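Local atomic coordinates of protein PTHB1 (Homo sapiens, PDB entry 4YD8), a protein that serves in the BBSome coat complex, thought to sort specific membrane proteins to primary cilia, to which this part contributes a seven-bladed beta-propeller. Residues A[98-103]-A[154-159]; A[56-61]-A[358-363]. All coordinates share one frame; numbering follows the deposited sequence. Where two conformers were deposited one is given.

Interaction 1: residues A[98-103]-A[154-159]; sequences HLAVLH and DLICIQ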
loop_
_atom_site.group_PDB
_atom_site.type_symbol
_atom_site.label_atom_id
_atom_site.label_comp_id
_atom_site.label_asym_id
_atom_site.label_seq_id
_atom_site.Cartn_x
_atom_site.Cartn_y
_atom_site.Cartn_z
ATOM N N HIS A 98 13.796 -0.038 -5.505
ATOM C CA HIS A 98 14.385 0.476 -4.275
ATOM C C HIS A 98 13.286 0.744 -3.241
ATOM O O HIS A 98 12.114 0.843 -3.585
ATOM C CB HIS A 98 15.168 1.768 -4.532
ATOM C CG HIS A 98 16.434 1.555 -5.290
ATOM N ND1 HIS A 98 16.459 1.305 -6.649
ATOM C CD2 HIS A 98 17.725 1.533 -4.881
ATOM C CE1 HIS A 98 17.709 1.149 -7.039
ATOM N NE2 HIS A 98 18.501 1.273 -5.987
ATOM N N LEU A 99 13.692 0.867 -1.984
ATOM C CA LEU A 99 12.774 1.072 -0.857
ATOM C C LEU A 99 12.699 2.548 -0.523
ATOM O O LEU A 99 13.736 3.170 -0.292
ATOM C CB LEU A 99 13.259 0.310 0.368
ATOM C CG LEU A 99 12.471 0.512 1.673
ATOM C CD1 LEU A 99 11.050 0.002 1.545
ATOM C CD2 LEU A 99 13.171 -0.141 2.852
ATOM N N ALA A 100 11.489 3.107 -0.487
ATOM C CA ALA A 100 11.314 4.469 0.030
ATOM C C ALA A 100 10.717 4.366 1.426
ATOM O O ALA A 100 9.757 3.632 1.645
ATOM C CB ALA A 100 10.422 5.296 -0.884
ATOM N N VAL A 101 11.312 5.081 2.371
ATOM C CA VAL A 101 10.814 5.134 3.732
ATOM C C VAL A 101 10.431 6.577 4.010
ATOM O O VAL A 101 11.271 7.477 3.918
ATOM C CB VAL A 101 11.866 4.660 4.747
ATOM C CG1 VAL A 101 11.317 4.730 6.177
ATOM C CG2 VAL A 101 12.335 3.223 4.397
ATOM N N LEU A 102 9.165 6.791 4.329
ATOM C CA LEU A 102 8.682 8.130 4.643
ATOM C C LEU A 102 8.705 8.340 6.139
ATOM O O LEU A 102 8.128 7.547 6.890
ATOM C CB LEU A 102 7.265 8.327 4.101
ATOM C CG LEU A 102 6.662 9.714 4.330
ATOM C CD1 LEU A 102 7.505 10.781 3.614
ATOM C CD2 LEU A 102 5.221 9.717 3.845
ATOM N N HIS A 103 9.363 9.417 6.568
ATOM C CA HIS A 103 9.335 9.870 7.957
ATOM C C HIS A 103 8.613 11.209 7.991
ATOM O O HIS A 103 8.308 11.774 6.946
ATOM C CB HIS A 103 10.753 10.027 8.530
ATOM C CG HIS A 103 11.559 8.764 8.534
ATOM N ND1 HIS A 103 11.350 7.746 9.438
ATOM C CD2 HIS A 103 12.591 8.361 7.746
ATOM C CE1 HIS A 103 12.213 6.768 9.209
ATOM N NE2 HIS A 103 12.985 7.127 8.199
ATOM N N ASP A 154 10.022 5.886 -11.257
ATOM C CA ASP A 154 8.914 6.211 -10.359
ATOM C C ASP A 154 9.241 7.482 -9.594
ATOM O O ASP A 154 10.177 7.502 -8.803
ATOM C CB ASP A 154 8.644 5.059 -9.394
ATOM C CG ASP A 154 7.966 3.895 -10.071
ATOM O OD1 ASP A 154 6.995 4.172 -10.812
ATOM O OD2 ASP A 154 8.399 2.724 -9.883
ATOM N N LEU A 155 8.478 8.536 -9.850
ATOM C CA LEU A 155 8.615 9.781 -9.088
ATOM C C LEU A 155 7.774 9.636 -7.829
ATOM O O LEU A 155 6.929 8.754 -7.766
ATOM C CB LEU A 155 8.163 10.972 -9.921
ATOM C CG LEU A 155 8.837 11.128 -11.289
ATOM C CD1 LEU A 155 8.646 12.545 -11.815
ATOM C CD2 LEU A 155 10.307 10.761 -11.219
ATOM N N ILE A 156 7.996 10.491 -6.836
ATOM C CA ILE A 156 7.312 10.363 -5.558
ATOM C C ILE A 156 6.601 11.675 -5.249
ATOM O O ILE A 156 7.131 12.756 -5.518
ATOM C CB ILE A 156 8.300 10.000 -4.423
ATOM C CG1 ILE A 156 8.744 8.528 -4.544
ATOM C CG2 ILE A 156 7.700 10.245 -3.032
ATOM C CD1 ILE A 156 9.940 8.204 -3.683
ATOM N N CYS A 157 5.382 11.566 -4.740
ATOM C CA CYS A 157 4.617 12.738 -4.311
ATOM C C CYS A 157 4.235 12.540 -2.861
ATOM O O CYS A 157 3.609 11.536 -2.506
ATOM C CB CYS A 157 3.369 12.924 -5.162
ATOM S SG CYS A 157 2.303 14.278 -4.540
ATOM N N ILE A 158 4.629 13.486 -2.016
ATOM C CA ILE A 158 4.332 13.414 -0.595
ATOM C C ILE A 158 3.302 14.488 -0.249
ATOM O O ILE A 158 3.486 15.650 -0.597
ATOM C CB ILE A 158 5.610 13.626 0.262
ATOM C CG1 ILE A 158 6.653 12.525 0.001
ATOM C CG2 ILE A 158 5.273 13.692 1.751
ATOM C CD1 ILE A 158 8.025 12.883 0.585
ATOM N N GLN A 159 2.217 14.092 0.410
ATOM C CA GLN A 159 1.261 15.056 0.934
ATOM C C GLN A 159 1.665 15.478 2.342
ATOM O O GLN A 159 1.846 14.620 3.215
ATOM C CB GLN A 159 -0.158 14.465 0.949
ATOM C CG GLN A 159 -1.203 15.467 1.510
ATOM C CD GLN A 159 -2.605 14.887 1.556
ATOM O OE1 GLN A 159 -3.591 15.619 1.494
ATOM N NE2 GLN A 159 -2.702 13.562 1.676
#

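Interaction 2: residues A[56-61]-A[358-363]; sequences FSPHPA and LQCSYL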
loop_
_atom_site.group_PDB
_atom_site.type_symbol
_atom_site.label_atom_id
_atom_site.label_comp_id
_atom_site.label_asym_id
_atom_site.label_seq_id
_atom_site.Cartn_x
_atom_site.Cartn_y
_atom_site.Cartn_z
ATOM N N PHE A 56 11.196 -9.447 5.746
ATOM C CA PHE A 56 11.051 -10.896 5.948
ATOM C C PHE A 56 10.927 -11.652 4.636
ATOM O O PHE A 56 10.343 -11.166 3.668
ATOM C CB PHE A 56 9.803 -11.251 6.781
ATOM C CG PHE A 56 9.798 -10.692 8.176
ATOM C CD1 PHE A 56 9.296 -9.424 8.425
ATOM C CD2 PHE A 56 10.275 -11.452 9.246
ATOM C CE1 PHE A 56 9.274 -8.912 9.714
ATOM C CE2 PHE A 56 10.255 -10.947 10.539
ATOM C CZ PHE A 56 9.757 -9.664 10.770
ATOM N N SER A 57 11.431 -12.877 4.645
ATOM C CA SER A 57 11.135 -13.849 3.598
ATOM C C SER A 57 10.662 -15.112 4.309
ATOM O O SER A 57 11.452 -15.979 4.624
ATOM C CB SER A 57 12.370 -14.109 2.725
ATOM O OG SER A 57 12.039 -14.919 1.612
ATOM N N PRO A 58 9.363 -15.188 4.605
ATOM C CA PRO A 58 8.844 -16.238 5.494
ATOM C C PRO A 58 8.871 -17.632 4.875
ATOM O O PRO A 58 8.690 -17.795 3.669
ATOM C CB PRO A 58 7.398 -15.800 5.761
ATOM C CG PRO A 58 7.065 -14.861 4.658
ATOM C CD PRO A 58 8.338 -14.198 4.243
ATOM N N HIS A 59 9.090 -18.626 5.722
ATOM C CA HIS A 59 9.063 -20.027 5.317
ATOM C C HIS A 59 8.220 -20.789 6.318
ATOM O O HIS A 59 8.219 -20.462 7.503
ATOM C CB HIS A 59 10.478 -20.617 5.259
ATOM C CG HIS A 59 11.352 -19.995 4.218
ATOM N ND1 HIS A 59 12.007 -18.798 4.414
ATOM C CD2 HIS A 59 11.681 -20.400 2.969
ATOM C CE1 HIS A 59 12.696 -18.490 3.331
ATOM N NE2 HIS A 59 12.511 -19.447 2.438
ATOM N N PRO A 60 7.499 -21.814 5.854
ATOM C CA PRO A 60 6.727 -22.620 6.800
ATOM C C PRO A 60 7.641 -23.446 7.705
ATOM O O PRO A 60 8.807 -23.681 7.370
ATOM C CB PRO A 60 5.886 -23.518 5.887
ATOM C CG PRO A 60 6.723 -23.666 4.673
ATOM C CD PRO A 60 7.381 -22.317 4.477
ATOM N N ALA A 61 7.100 -23.867 8.841
ATOM C CA ALA A 61 7.824 -24.675 9.805
ATOM C C ALA A 61 8.458 -25.898 9.137
ATOM O O ALA A 61 7.787 -26.638 8.413
ATOM C CB ALA A 61 6.888 -25.103 10.929
ATOM N N LEU A 358 1.819 -10.046 12.535
ATOM C CA LEU A 358 2.042 -10.188 11.105
ATOM C C LEU A 358 1.827 -11.644 10.724
ATOM O O LEU A 358 2.459 -12.539 11.301
ATOM C CB LEU A 358 3.452 -9.727 10.739
ATOM C CG LEU A 358 3.877 -9.770 9.266
ATOM C CD1 LEU A 358 3.043 -8.792 8.437
ATOM C CD2 LEU A 358 5.360 -9.463 9.146
ATOM N N GLN A 359 0.950 -11.899 9.760
ATOM C CA GLN A 359 0.564 -13.275 9.438
ATOM C C GLN A 359 0.451 -13.537 7.938
ATOM O O GLN A 359 -0.094 -12.705 7.190
ATOM C CB GLN A 359 -0.774 -13.620 10.113
ATOM C CG GLN A 359 -1.290 -15.044 9.779
ATOM C CD GLN A 359 -2.441 -15.444 10.661
ATOM O OE1 GLN A 359 -3.533 -14.889 10.558
ATOM N NE2 GLN A 359 -2.206 -16.414 11.542
ATOM N N CYS A 360 0.931 -14.695 7.499
ATOM C CA CYS A 360 0.741 -15.132 6.113
ATOM C C CYS A 360 -0.263 -16.263 6.084
ATOM O O CYS A 360 -0.192 -17.179 6.912
ATOM C CB CYS A 360 2.053 -15.625 5.482
ATOM S SG CYS A 360 3.363 -14.396 5.407
ATOM N N SER A 361 -1.178 -16.216 5.124
ATOM C CA SER A 361 -2.161 -17.284 4.971
ATOM C C SER A 361 -2.474 -17.541 3.501
ATOM O O SER A 361 -2.137 -16.735 2.625
ATOM C CB SER A 361 -3.443 -16.945 5.731
ATOM O OG SER A 361 -3.981 -15.723 5.274
ATOM N N TYR A 362 -3.096 -18.689 3.241
ATOM C CA TYR A 362 -3.520 -19.049 1.904
ATOM C C TYR A 362 -5.009 -18.764 1.736
ATOM O O TYR A 362 -5.777 -18.768 2.704
ATOM C CB TYR A 362 -3.260 -20.526 1.613
ATOM C CG TYR A 362 -1.829 -21.001 1.748
ATOM C CD1 TYR A 362 -0.823 -20.518 0.913
ATOM C CD2 TYR A 362 -1.498 -21.990 2.662
ATOM C CE1 TYR A 362 0.484 -20.987 1.022
ATOM C CE2 TYR A 362 -0.203 -22.475 2.770
ATOM C CZ TYR A 362 0.783 -21.972 1.951
ATOM O OH TYR A 362 2.064 -22.467 2.070
ATOM N N LEU A 363 -5.417 -18.497 0.509
ATOM C CA LEU A 363 -6.832 -18.305 0.235
ATOM C C LEU A 363 -7.634 -19.578 0.526
ATOM O O LEU A 363 -7.061 -20.648 0.778
ATOM C CB LEU A 363 -7.004 -17.847 -1.209
ATOM C CG LEU A 363 -6.438 -16.428 -1.359
ATOM C CD1 LEU A 363 -5.955 -16.177 -2.764
ATOM C CD2 LEU A 363 -7.494 -15.416 -0.983
#

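Interaction 1: residues A[98-103]-A[154-159]
Ala-100 meets Ile-156 first, through a single pair of methyl groups: CB of Ala-100 lies 4.1 Å from CD1 of Ile-156. The alanine has nothing beyond CB, so the longer partner supplies the reach. Its CG1 stands beside the backbone N and the chain then extends (chi2 166°), which carries CD1 across to the other strand. The CA atoms of this pair are 9.1 Å apart.

Two residues further on, Leu-102 makes the closer and broader contact with Ile-158, and the CA separation falls to 8.6 Å. Only one branch of the leucine does the touching. With CG anti to the backbone N (chi1 -178°), its CD1 comes 3.7 Å from CD1 of Ile-158 and 4.1 Å from CG2 of the same residue, so it sits against both arms of the beta-branched side chain. The two side chains run alongside each other in opposite directions and overlap along their flanks. All four touching residues are buried, and the join between the segments is wholly apolar.

The segments lie on strands 98-102 and 155-160, each second in its four-stranded antiparallel sheet, and they run in nearly the same direction, the paired residues being spaced by two along each strand. This is face-to-face packing of adjacent propeller blades. The side chain of Ile-156 lies about 7 Å from Gly-145, a residue critical for protein stability. Strand 106-112 presents Leu-107 to Ile-158, while strand 164-169 backs that isoleucine with Met-166 and Phe-168. Ala-139 of strand 139-145 touches both Leu-102 and Ile-158, and Met-142 also touches Leu-102, placing the interface beside that strand.

Interaction 2: residues A[56-61]-A[358-363]
Cys-360, tied to Trp-13 by a backbone hydrogen bond, turns its thiol onto the ring of Pro-58, with SG 3.8 Å from the proline CG. The sulfur lies beside the backbone N and anti to the carbonyl carbon (chi1 -60°), a rotation that sends it across the gap between the segments. It meets the corner of the pyrrolidine ring, and this is a nonpolar contact. The CA atoms of the pair are 8.2 Å apart, closer than those of the neighbouring pair.

That second pair joins Phe-56 to Leu-358, whose CA atoms are separated by 10.4 Å. Here larger side chains bridge the wider separation. CD2 of the leucine is the contacting branch, 4.0 Å from CE1 of the phenylalanine and equally far from CD1 of that ring, so the methyl group rests against one ring bond. The leucine has CG anti to its own N (chi1 -179°), and the two side chains cross at a slant. Beyond Pro-58 and Cys-360 the two backbones splay apart, which is why the contact is confined to these two pairs, all four residues being buried.

The packing links neighbouring blades where the ring of the propeller closes. Residues 56-61 leave strand 52-56, the third strand of an antiparallel sheet, while 358-363 lie on strand 357-362, which pairs with the N-terminal strand 8-17. Trp-14 of that strand meets the Phe-56 ring edge-to-face and also touches Pro-58 and Cys-360. From strand 43-47, Ile-44 packs on Pro-58, Leu-358 and Cys-360, so both pairs sit at the interface of the two sheets, with Ile-44 from one and Trp-14 from the other.

Overall arrangement
Both contacts join consecutive blades of the one seven-bladed propeller, at different seams of the ring. Their centres are 26 Å apart and their nearest atoms about 10 Å, so they do not touch. In sequence, residues 56-61 come first, then both segments of interaction 1, then 358-363 close to the end of the propeller. Interaction 1 therefore links successive sheets close in sequence, with 50 residues between its segments, whereas 296 residues lie between the segments of interaction 2, which joins the last blade to the first complete sheet after the N-terminal strand. Together they illustrate local blade stacking and the ring closure that strand 8-17 completes by pairing with 357-362.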